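Local coordinates for protein dnab-like replicative helicase (PDB 3BH0) that probably couples ATP hydrolysis to 5'-to-3' unwinding of DNA during phage replication, here represented by the C-terminal ATPase domain of a DnaB-family helicase, at residues A[68-74]-A[257-263]; A[185-191]-A[223-229]; A[206-211]-A[250-256]. All coordinates share one frame. Residues are numbered along the deposited sequence.

Interaction 1. Residues A[68-74]-A[257-263]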
loop_
_atom_site.group_PDB
_atom_site.type_symbol
_atom_site.label_atom_id
_atom_site.label_comp_id
_atom_site.label_asym_id
_atom_site.label_seq_id
_atom_site.Cartn_x
_atom_site.Cartn_y
_atom_site.Cartn_z
ATOM N N ARG A 68 6.938 11.794 -5.080
ATOM C CA ARG A 68 5.944 12.729 -4.531
ATOM C C ARG A 68 4.535 12.136 -4.278
ATOM O O ARG A 68 3.671 12.785 -3.667
ATOM C CB ARG A 68 5.878 13.985 -5.424
ATOM C CG ARG A 68 4.972 13.895 -6.652
ATOM C CD ARG A 68 3.711 14.760 -6.486
ATOM N NE ARG A 68 2.761 14.508 -7.569
ATOM C CZ ARG A 68 1.583 15.112 -7.727
ATOM N NH1 ARG A 68 1.149 16.026 -6.872
ATOM N NH2 ARG A 68 0.825 14.791 -8.763
ATOM N N ASN A 69 4.323 10.902 -4.740
ATOM C CA ASN A 69 2.979 10.317 -4.811
ATOM C C ASN A 69 2.307 10.071 -3.465
ATOM O O ASN A 69 2.932 9.651 -2.496
ATOM C CB ASN A 69 2.967 9.013 -5.621
ATOM C CG ASN A 69 3.348 9.204 -7.079
ATOM O OD1 ASN A 69 3.652 8.228 -7.765
ATOM N ND2 ASN A 69 3.331 10.452 -7.566
ATOM N N PHE A 70 1.019 10.348 -3.437
ATOM C CA PHE A 70 0.171 9.972 -2.335
ATOM C C PHE A 70 -0.806 8.959 -2.920
ATOM O O PHE A 70 -1.689 9.312 -3.712
ATOM C CB PHE A 70 -0.533 11.205 -1.774
ATOM C CG PHE A 70 -1.504 10.914 -0.684
ATOM C CD1 PHE A 70 -1.273 9.891 0.226
ATOM C CD2 PHE A 70 -2.649 11.683 -0.552
ATOM C CE1 PHE A 70 -2.176 9.624 1.236
ATOM C CE2 PHE A 70 -3.567 11.420 0.459
ATOM C CZ PHE A 70 -3.323 10.390 1.355
ATOM N N VAL A 71 -0.605 7.691 -2.576
ATOM C CA VAL A 71 -1.449 6.629 -3.098
ATOM C C VAL A 71 -2.340 6.005 -2.039
ATOM O O VAL A 71 -1.951 5.793 -0.892
ATOM C CB VAL A 71 -0.683 5.596 -4.011
ATOM C CG1 VAL A 71 0.794 5.802 -3.956
ATOM C CG2 VAL A 71 -1.042 4.159 -3.708
ATOM N N LEU A 72 -3.574 5.777 -2.462
ATOM C CA LEU A 72 -4.634 5.262 -1.634
ATOM C C LEU A 72 -5.034 3.853 -2.103
ATOM O O LEU A 72 -5.242 3.615 -3.282
ATOM C CB LEU A 72 -5.820 6.224 -1.712
ATOM C CG LEU A 72 -6.785 6.190 -0.544
ATOM C CD1 LEU A 72 -6.156 6.906 0.668
ATOM C CD2 LEU A 72 -8.090 6.837 -0.950
ATOM N N ILE A 73 -5.083 2.925 -1.156
ATOM C CA ILE A 73 -5.570 1.574 -1.392
ATOM C C ILE A 73 -6.813 1.453 -0.536
ATOM O O ILE A 73 -6.733 1.311 0.684
ATOM C CB ILE A 73 -4.535 0.474 -1.006
ATOM C CG1 ILE A 73 -3.259 0.619 -1.842
ATOM C CG2 ILE A 73 -5.126 -0.902 -1.239
ATOM C CD1 ILE A 73 -2.106 -0.219 -1.363
ATOM N N ALA A 74 -7.956 1.550 -1.194
ATOM C CA ALA A 74 -9.231 1.459 -0.525
ATOM C C ALA A 74 -10.035 0.211 -0.940
ATOM O O ALA A 74 -10.037 -0.212 -2.093
ATOM C CB ALA A 74 -10.027 2.730 -0.740
ATOM N N ALA A 257 -5.081 12.525 -3.445
ATOM C CA ALA A 257 -4.355 11.356 -3.927
ATOM C C ALA A 257 -4.032 11.455 -5.415
ATOM O O ALA A 257 -4.838 11.910 -6.231
ATOM C CB ALA A 257 -5.134 10.080 -3.631
ATOM N N ASP A 258 -2.831 11.031 -5.756
ATOM C CA ASP A 258 -2.422 10.923 -7.140
ATOM C C ASP A 258 -2.922 9.601 -7.708
ATOM O O ASP A 258 -3.345 9.520 -8.864
ATOM C CB ASP A 258 -0.895 11.035 -7.214
ATOM C CG ASP A 258 -0.392 12.253 -6.469
ATOM O OD1 ASP A 258 -0.882 13.369 -6.772
ATOM O OD2 ASP A 258 0.428 12.099 -5.542
ATOM N N ILE A 259 -2.871 8.570 -6.871
ATOM C CA ILE A 259 -3.301 7.240 -7.256
ATOM C C ILE A 259 -4.290 6.672 -6.234
ATOM O O ILE A 259 -4.065 6.728 -5.025
ATOM C CB ILE A 259 -2.102 6.294 -7.468
ATOM C CG1 ILE A 259 -1.127 6.912 -8.483
ATOM C CG2 ILE A 259 -2.593 4.922 -7.954
ATOM C CD1 ILE A 259 0.213 6.201 -8.654
ATOM N N ILE A 260 -5.392 6.147 -6.737
ATOM C CA ILE A 260 -6.356 5.455 -5.913
ATOM C C ILE A 260 -6.601 4.081 -6.503
ATOM O O ILE A 260 -7.159 3.934 -7.591
ATOM C CB ILE A 260 -7.681 6.235 -5.789
ATOM C CG1 ILE A 260 -7.425 7.615 -5.166
ATOM C CG2 ILE A 260 -8.727 5.408 -4.999
ATOM C CD1 ILE A 260 -8.653 8.548 -5.121
ATOM N N GLU A 261 -6.163 3.066 -5.780
ATOM C CA GLU A 261 -6.438 1.714 -6.199
ATOM C C GLU A 261 -7.476 1.045 -5.300
ATOM O O GLU A 261 -7.277 0.901 -4.103
ATOM C CB GLU A 261 -5.147 0.905 -6.362
ATOM C CG GLU A 261 -4.043 1.276 -5.425
ATOM C CD GLU A 261 -2.670 0.852 -5.913
ATOM O OE1 GLU A 261 -2.118 1.552 -6.766
ATOM O OE2 GLU A 261 -2.118 -0.148 -5.415
ATOM N N PHE A 262 -8.618 0.709 -5.896
ATOM C CA PHE A 262 -9.647 -0.083 -5.246
ATOM C C PHE A 262 -9.367 -1.565 -5.463
ATOM O O PHE A 262 -8.829 -1.959 -6.499
ATOM C CB PHE A 262 -11.027 0.238 -5.821
ATOM C CG PHE A 262 -11.525 1.629 -5.525
ATOM C CD1 PHE A 262 -11.409 2.179 -4.262
ATOM C CD2 PHE A 262 -12.170 2.360 -6.512
ATOM C CE1 PHE A 262 -11.901 3.466 -3.993
ATOM C CE2 PHE A 262 -12.680 3.639 -6.255
ATOM C CZ PHE A 262 -12.539 4.192 -4.995
ATOM N N LEU A 263 -9.721 -2.370 -4.470
ATOM C CA LEU A 263 -9.695 -3.820 -4.585
ATOM C C LEU A 263 -11.117 -4.359 -4.565
ATOM O O LEU A 263 -11.959 -3.918 -3.788
ATOM C CB LEU A 263 -8.878 -4.451 -3.458
ATOM C CG LEU A 263 -7.347 -4.593 -3.525
ATOM C CD1 LEU A 263 -6.642 -3.722 -4.558
ATOM C CD2 LEU A 263 -6.791 -4.294 -2.168
#
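Leu72 and Ala74 meet Ile260 and Phe262 on one face of the central sheet of this P-loop NTPase domain, where strands 70-74 and 259-263 lie side by side and parallel, 14° apart with axes 4.6 Å from each other. Leu72 CB lies 4.1 Å from Ile260 CG1, and the small Ala74 lies beside the Phe262 ring, Ala74 CB 3.8 Å from Phe262 CD1. On the reverse face, the beta-branched Val71 and Ile259 touch CB to CB at 3.8 Å. Farther along, Ile73 CG2 reaches Leu263 CD2 (3.9 Å), and Ile73 CG1 packs at 3.7 Å on CG of Glu261, whose carboxylate is hydrogen-bonded to the hydroxyl of Tyr65. Phe84 of helix 81-93 covers this end of that face.

The backbones knit in parallel fashion: Leu72 brackets Ile260, its N donating to Ile259 O (2.8 Å) and its O accepting from Glu261 N (2.7 Å). Ala74 repeats the pattern around Phe262: Ala74 N donates to Glu261 O (3.1 Å) and Leu263 N to Ala74 O (3.2 Å).

Before strand 259-263 begins, Asp258 pairs with Phe70 through both its backbone N and its carboxylate. Its acidic group suits a place ringed by cations: Lys214 and Arg287 form salt bridges with it, as does Arg68, whose less certainly placed NH2 lies 3.0 Å from Asp258 OD1, by charge alone, with no N-H aimed at the oxygen. Both backbone polar atoms of Phe70 are engaged: Asp258 N donates to Phe70 O (2.9 Å), and Phe70 N donates to Asp258 OD2 (2.8 Å).

Interaction 2. Residues A[185-191]-A[223-229]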
loop_
_atom_site.group_PDB
_atom_site.type_symbol
_atom_site.label_atom_id
_atom_site.label_comp_id
_atom_site.label_asym_id
_atom_site.label_seq_id
_atom_site.Cartn_x
_atom_site.Cartn_y
_atom_site.Cartn_z
ATOM N N VAL A 185 6.129 5.263 2.872
ATOM C CA VAL A 185 5.361 5.271 4.121
ATOM C C VAL A 185 4.001 4.601 3.913
ATOM O O VAL A 185 3.142 5.143 3.231
ATOM C CB VAL A 185 5.225 6.714 4.680
ATOM C CG1 VAL A 185 4.552 6.734 6.047
ATOM C CG2 VAL A 185 6.613 7.370 4.749
ATOM N N MET A 186 3.833 3.406 4.481
ATOM C CA MET A 186 2.564 2.673 4.400
ATOM C C MET A 186 1.771 2.874 5.675
ATOM O O MET A 186 2.293 2.672 6.774
ATOM C CB MET A 186 2.780 1.174 4.199
ATOM C CG MET A 186 3.381 0.762 2.876
ATOM S SD MET A 186 2.840 -0.903 2.393
ATOM C CE MET A 186 1.288 -0.519 1.578
ATOM N N ILE A 187 0.505 3.251 5.543
ATOM C CA ILE A 187 -0.314 3.465 6.723
ATOM C C ILE A 187 -1.478 2.463 6.817
ATOM O O ILE A 187 -2.450 2.557 6.051
ATOM C CB ILE A 187 -0.743 4.936 6.832
ATOM C CG1 ILE A 187 0.509 5.822 6.672
ATOM C CG2 ILE A 187 -1.486 5.197 8.165
ATOM C CD1 ILE A 187 0.259 7.247 6.370
ATOM N N ASP A 188 -1.370 1.486 7.733
ATOM C CA ASP A 188 -2.500 0.560 7.933
ATOM C C ASP A 188 -3.652 1.280 8.539
ATOM O O ASP A 188 -3.907 1.327 9.745
ATOM C CB ASP A 188 -2.229 -0.769 8.633
ATOM C CG ASP A 188 -3.431 -1.764 8.493
ATOM O OD1 ASP A 188 -4.523 -1.384 7.969
ATOM O OD2 ASP A 188 -3.291 -2.928 8.922
ATOM N N TYR A 189 -4.299 1.859 7.551
ATOM C CA TYR A 189 -5.560 2.508 7.509
ATOM C C TYR A 189 -5.714 3.856 8.148
ATOM O O TYR A 189 -5.495 4.053 9.340
ATOM C CB TYR A 189 -6.748 1.530 7.361
ATOM C CG TYR A 189 -7.832 1.462 8.382
ATOM C CD1 TYR A 189 -8.908 2.343 8.330
ATOM C CD2 TYR A 189 -7.861 0.424 9.316
ATOM C CE1 TYR A 189 -9.949 2.246 9.235
ATOM C CE2 TYR A 189 -8.911 0.310 10.223
ATOM C CZ TYR A 189 -9.942 1.222 10.174
ATOM O OH TYR A 189 -10.960 1.122 11.077
ATOM N N LEU A 190 -6.026 4.772 7.236
ATOM C CA LEU A 190 -5.986 6.192 7.401
ATOM C C LEU A 190 -6.966 6.702 8.437
ATOM O O LEU A 190 -6.642 7.621 9.177
ATOM C CB LEU A 190 -6.244 6.852 6.035
ATOM C CG LEU A 190 -6.382 8.373 5.875
ATOM C CD1 LEU A 190 -5.781 8.772 4.541
ATOM C CD2 LEU A 190 -7.835 8.847 5.977
ATOM N N GLN A 191 -8.142 6.089 8.495
ATOM C CA GLN A 191 -9.251 6.600 9.301
ATOM C C GLN A 191 -9.087 6.275 10.777
ATOM O O GLN A 191 -9.958 6.600 11.590
ATOM C CB GLN A 191 -10.598 6.071 8.789
ATOM C CG GLN A 191 -11.045 6.667 7.451
ATOM C CD GLN A 191 -10.459 5.947 6.226
ATOM O OE1 GLN A 191 -9.754 4.938 6.340
ATOM N NE2 GLN A 191 -10.768 6.473 5.044
ATOM N N VAL A 223 7.128 8.405 -0.986
ATOM C CA VAL A 223 5.851 7.803 -1.368
ATOM C C VAL A 223 5.025 7.541 -0.107
ATOM O O VAL A 223 5.493 6.888 0.812
ATOM C CB VAL A 223 6.026 6.485 -2.153
ATOM C CG1 VAL A 223 4.652 5.968 -2.644
ATOM C CG2 VAL A 223 6.982 6.687 -3.335
ATOM N N VAL A 224 3.817 8.086 -0.055
ATOM C CA VAL A 224 2.872 7.745 1.007
ATOM C C VAL A 224 1.802 6.842 0.420
ATOM O O VAL A 224 1.226 7.160 -0.617
ATOM C CB VAL A 224 2.255 8.990 1.652
ATOM C CG1 VAL A 224 1.253 8.604 2.731
ATOM C CG2 VAL A 224 3.369 9.860 2.244
ATOM N N ILE A 225 1.609 5.689 1.062
ATOM C CA ILE A 225 0.574 4.729 0.705
ATOM C C ILE A 225 -0.368 4.540 1.903
ATOM O O ILE A 225 -0.009 3.909 2.903
ATOM C CB ILE A 225 1.148 3.366 0.234
ATOM C CG1 ILE A 225 2.053 3.540 -0.996
ATOM C CG2 ILE A 225 0.027 2.439 -0.136
ATOM C CD1 ILE A 225 2.824 2.300 -1.388
ATOM N N ALA A 226 -1.562 5.115 1.797
ATOM C CA ALA A 226 -2.562 4.972 2.822
ATOM C C ALA A 226 -3.671 3.993 2.408
ATOM O O ALA A 226 -4.293 4.123 1.340
ATOM C CB ALA A 226 -3.143 6.338 3.208
ATOM N N LEU A 227 -3.881 2.998 3.267
ATOM C CA LEU A 227 -5.035 2.124 3.217
ATOM C C LEU A 227 -6.246 2.891 3.748
ATOM O O LEU A 227 -6.127 3.693 4.673
ATOM C CB LEU A 227 -4.788 0.849 4.044
ATOM C CG LEU A 227 -4.124 -0.336 3.343
ATOM C CD1 LEU A 227 -2.778 0.054 2.765
ATOM C CD2 LEU A 227 -3.964 -1.534 4.270
ATOM N N SER A 228 -7.406 2.619 3.158
ATOM C CA SER A 228 -8.621 3.331 3.480
ATOM C C SER A 228 -9.819 2.406 3.389
ATOM O O SER A 228 -9.922 1.568 2.485
ATOM C CB SER A 228 -8.813 4.521 2.536
ATOM O OG SER A 228 -10.116 5.060 2.673
ATOM N N GLN A 229 -10.734 2.576 4.327
ATOM C CA GLN A 229 -11.961 1.815 4.342
ATOM C C GLN A 229 -12.887 2.447 3.324
ATOM O O GLN A 229 -12.549 3.473 2.742
ATOM C CB GLN A 229 -12.564 1.811 5.756
ATOM C CG GLN A 229 -13.188 3.134 6.241
ATOM C CD GLN A 229 -13.389 3.167 7.783
ATOM O OE1 GLN A 229 -13.329 2.141 8.451
ATOM N NE2 GLN A 229 -13.616 4.348 8.328
#
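Strands 185-188 and 223-228 run parallel, 12° apart with axes 4.7 Å from each other, and are the two strands of a beta-alpha-beta crossover whose connecting helix is 202-220. Val185 N donates to Val223 O (2.7 Å), Ile225 N to Val185 O (2.7 Å), Ile187 N to Ile225 O (2.8 Å) and Leu227 N to Ile187 O (3.2 Å). The first strand then breaks its regular path: Asp188 centres an inverse gamma turn, with Tyr189 N only 2.5 Å from Ile187 O. The pairing nevertheless carries on past the turn, since Leu190 N donates to Leu227 O at 2.8 Å.

Hydrophobic residues suit both faces, each being covered by a helix. The flexible Met186 side chain bends at its thioether, bringing CE 3.6 Å from Ile225 CG2 and 4.3 Å from Leu227 CD1, under helix 81-93. On the other face Ile187 CD1 meets Val224 CG1 at 4.0 Å and Leu190 CD1 lies 3.8 Å from the small Ala226 CB; Leu213 of helix 202-220 packs on Ile187 and Leu190. The run of hydrophobic residues ending in Asp188 resembles the Walker B strand of P-loop NTPases, a likely but unproven assignment here.

Polar side chains take over at the C-terminal end of the contact. Tyr189 CB still touches Leu227 CB (3.9 Å), but the amide of Gln191 suits its place because it can both give and accept: OE1 accepts from Gln229 N at 3.3 Å, and NE2 donates to Ser228 OG at 2.8 Å.

Interaction 3. Residues A[206-211]-A[250-256]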
loop_
_atom_site.group_PDB
_atom_site.type_symbol
_atom_site.label_atom_id
_atom_site.label_comp_id
_atom_site.label_asym_id
_atom_site.label_seq_id
_atom_site.Cartn_x
_atom_site.Cartn_y
_atom_site.Cartn_z
ATOM N N ILE A 206 -10.704 14.077 8.661
ATOM C CA ILE A 206 -10.194 13.256 7.554
ATOM C C ILE A 206 -9.612 14.127 6.431
ATOM O O ILE A 206 -8.603 13.775 5.838
ATOM C CB ILE A 206 -11.255 12.284 6.979
ATOM C CG1 ILE A 206 -11.836 11.375 8.064
ATOM C CG2 ILE A 206 -10.685 11.509 5.790
ATOM C CD1 ILE A 206 -10.894 10.332 8.629
ATOM N N SER A 207 -10.247 15.265 6.161
ATOM C CA SER A 207 -9.727 16.242 5.208
ATOM C C SER A 207 -8.320 16.696 5.592
ATOM O O SER A 207 -7.403 16.654 4.757
ATOM C CB SER A 207 -10.672 17.441 5.119
ATOM O OG SER A 207 -11.851 17.102 4.401
ATOM N N GLN A 208 -8.150 17.101 6.858
ATOM C CA GLN A 208 -6.835 17.511 7.393
ATOM C C GLN A 208 -5.821 16.386 7.297
ATOM O O GLN A 208 -4.730 16.586 6.768
ATOM C CB GLN A 208 -6.929 17.991 8.842
ATOM C CG GLN A 208 -5.574 17.969 9.598
ATOM C CD GLN A 208 -5.315 16.636 10.318
ATOM O OE1 GLN A 208 -6.199 16.097 10.979
ATOM N NE2 GLN A 208 -4.103 16.114 10.191
ATOM N N ILE A 209 -6.179 15.199 7.783
ATOM C CA ILE A 209 -5.286 14.040 7.648
ATOM C C ILE A 209 -4.830 13.855 6.199
ATOM O O ILE A 209 -3.654 13.627 5.940
ATOM C CB ILE A 209 -5.913 12.737 8.181
ATOM C CG1 ILE A 209 -6.124 12.814 9.699
ATOM C CG2 ILE A 209 -5.016 11.535 7.811
ATOM C CD1 ILE A 209 -7.079 11.754 10.255
ATOM N N SER A 210 -5.760 13.985 5.261
ATOM C CA SER A 210 -5.469 13.802 3.829
ATOM C C SER A 210 -4.497 14.859 3.266
ATOM O O SER A 210 -3.490 14.517 2.641
ATOM C CB SER A 210 -6.788 13.753 3.027
ATOM O OG SER A 210 -6.590 14.057 1.648
ATOM N N ARG A 211 -4.800 16.139 3.501
ATOM C CA ARG A 211 -3.923 17.240 3.070
ATOM C C ARG A 211 -2.519 17.067 3.606
ATOM O O ARG A 211 -1.541 17.186 2.850
ATOM C CB ARG A 211 -4.469 18.607 3.510
ATOM C CG ARG A 211 -5.631 19.098 2.690
ATOM C CD ARG A 211 -6.003 20.524 3.066
ATOM N NE ARG A 211 -6.368 20.647 4.478
ATOM C CZ ARG A 211 -7.612 20.555 4.924
ATOM N NH1 ARG A 211 -8.590 20.338 4.059
ATOM N NH2 ARG A 211 -7.886 20.685 6.228
ATOM N N SER A 250 -15.188 11.330 3.806
ATOM C CA SER A 250 -13.848 11.896 3.776
ATOM C C SER A 250 -13.756 13.175 2.931
ATOM O O SER A 250 -13.146 14.167 3.357
ATOM C CB SER A 250 -12.878 10.829 3.251
ATOM O OG SER A 250 -13.027 9.602 3.965
ATOM N N GLY A 251 -14.361 13.132 1.737
ATOM C CA GLY A 251 -14.336 14.238 0.767
ATOM C C GLY A 251 -12.969 14.477 0.125
ATOM O O GLY A 251 -12.651 13.937 -0.945
ATOM N N GLN A 252 -12.169 15.301 0.798
ATOM C CA GLN A 252 -10.821 15.675 0.389
ATOM C C GLN A 252 -9.997 14.529 -0.196
ATOM O O GLN A 252 -9.188 14.727 -1.103
ATOM C CB GLN A 252 -10.116 16.248 1.611
ATOM C CG GLN A 252 -8.718 16.748 1.376
ATOM C CD GLN A 252 -8.685 18.033 0.579
ATOM O OE1 GLN A 252 -8.313 18.033 -0.593
ATOM N NE2 GLN A 252 -9.067 19.143 1.218
ATOM N N LEU A 253 -10.224 13.331 0.330
ATOM C CA LEU A 253 -9.399 12.153 0.055
ATOM C C LEU A 253 -9.148 11.872 -1.437
ATOM O O LEU A 253 -8.017 11.590 -1.831
ATOM C CB LEU A 253 -10.000 10.930 0.776
ATOM C CG LEU A 253 -9.084 9.790 1.242
ATOM C CD1 LEU A 253 -7.816 10.310 1.874
ATOM C CD2 LEU A 253 -9.821 8.904 2.224
ATOM N N GLU A 254 -10.193 11.962 -2.261
ATOM C CA GLU A 254 -10.044 11.707 -3.692
ATOM C C GLU A 254 -9.288 12.826 -4.411
ATOM O O GLU A 254 -8.634 12.596 -5.430
ATOM C CB GLU A 254 -11.397 11.440 -4.367
ATOM C CG GLU A 254 -12.246 12.668 -4.660
ATOM C CD GLU A 254 -13.393 12.374 -5.620
ATOM O OE1 GLU A 254 -14.555 12.485 -5.172
ATOM O OE2 GLU A 254 -13.138 12.035 -6.807
ATOM N N GLN A 255 -9.376 14.039 -3.874
ATOM C CA GLN A 255 -8.695 15.174 -4.479
ATOM C C GLN A 255 -7.182 15.124 -4.264
ATOM O O GLN A 255 -6.418 15.293 -5.210
ATOM C CB GLN A 255 -9.342 16.486 -4.028
ATOM C CG GLN A 255 -10.701 16.692 -4.751
ATOM C CD GLN A 255 -11.593 17.745 -4.119
ATOM O OE1 GLN A 255 -11.133 18.808 -3.728
ATOM N NE2 GLN A 255 -12.884 17.451 -4.030
ATOM N N ASP A 256 -6.755 14.820 -3.044
ATOM C CA ASP A 256 -5.326 14.837 -2.719
ATOM C C ASP A 256 -4.490 13.710 -3.322
ATOM O O ASP A 256 -3.333 13.924 -3.687
ATOM C CB ASP A 256 -5.129 14.920 -1.207
ATOM C CG ASP A 256 -5.618 16.237 -0.645
ATOM O OD1 ASP A 256 -5.532 17.266 -1.366
ATOM O OD2 ASP A 256 -6.098 16.251 0.503
#
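Ile206 opens the contact with the methyl of its beta branch, CG2, which lies 3.4 Å from Ser250 CB and 4.5 Å from Leu253 CD2, while the end of the side chain leads away. A beta-branched aliphatic residue suits this buried spot, where Leu190 also packs against it. Next comes Ser207, small enough to let the backbones approach, with its CA 5.0 Å from that of Gln252. Its OG is 3.4 Å from Gln252 CB; this hydroxyl is hydrogen-bonded to Thr203 O, one turn back in its own helix.

The two helical segments, 206-211 and 252-256, run nearly parallel, 13° apart with axes 8.8 Å from each other. They lie on the same side of the central sheet of the P-loop NTPase fold: 206-211 belongs to the helix of a beta-alpha-beta crossover, and the short helix 252-256 leads into the next strand, 259-265. Leu253 packs on Leu72 of strand 70-74, its apolar side chain filling the space between helix and sheet.

The CA-CB bond of Ser210 points toward segment 250-256. Its CB touches Leu253 CD1 at 3.8 Å, and its OG donates a hydrogen bond to Asp256 OD2 at 2.5 Å, although the position of that oxygen is less certain. Serine is compact enough for this close seam and still brings a donor to the carboxylate. Arg211, on the exposed side, runs its aliphatic part past the same acid, with CG 3.6 Å from Asp256 OD2.

In the fold
Interactions 1 and 2 are parts of a single sheet, their centres about 9 Å apart, and strands 70-74 and 223-228 join them: Val71 N lies 2.7 Å from Val224 O and Val71 O 2.8 Å from Ala226 N, both probable hydrogen bonds. Interaction 3 sits on one face of that sheet, its centre about 12 Å from each of the others. Leu253 touches both, its CG 3.8 Å from Leu72 CD2 and its CD1 3.7 Å from Leu190 CD1. Strand 70-74 runs into the probable Walker A loop, which begins at Ala75; Leu263 of interaction 1 touches Ala75, and Leu227 of interaction 2 touches Lys81, so both border the likely nucleotide site.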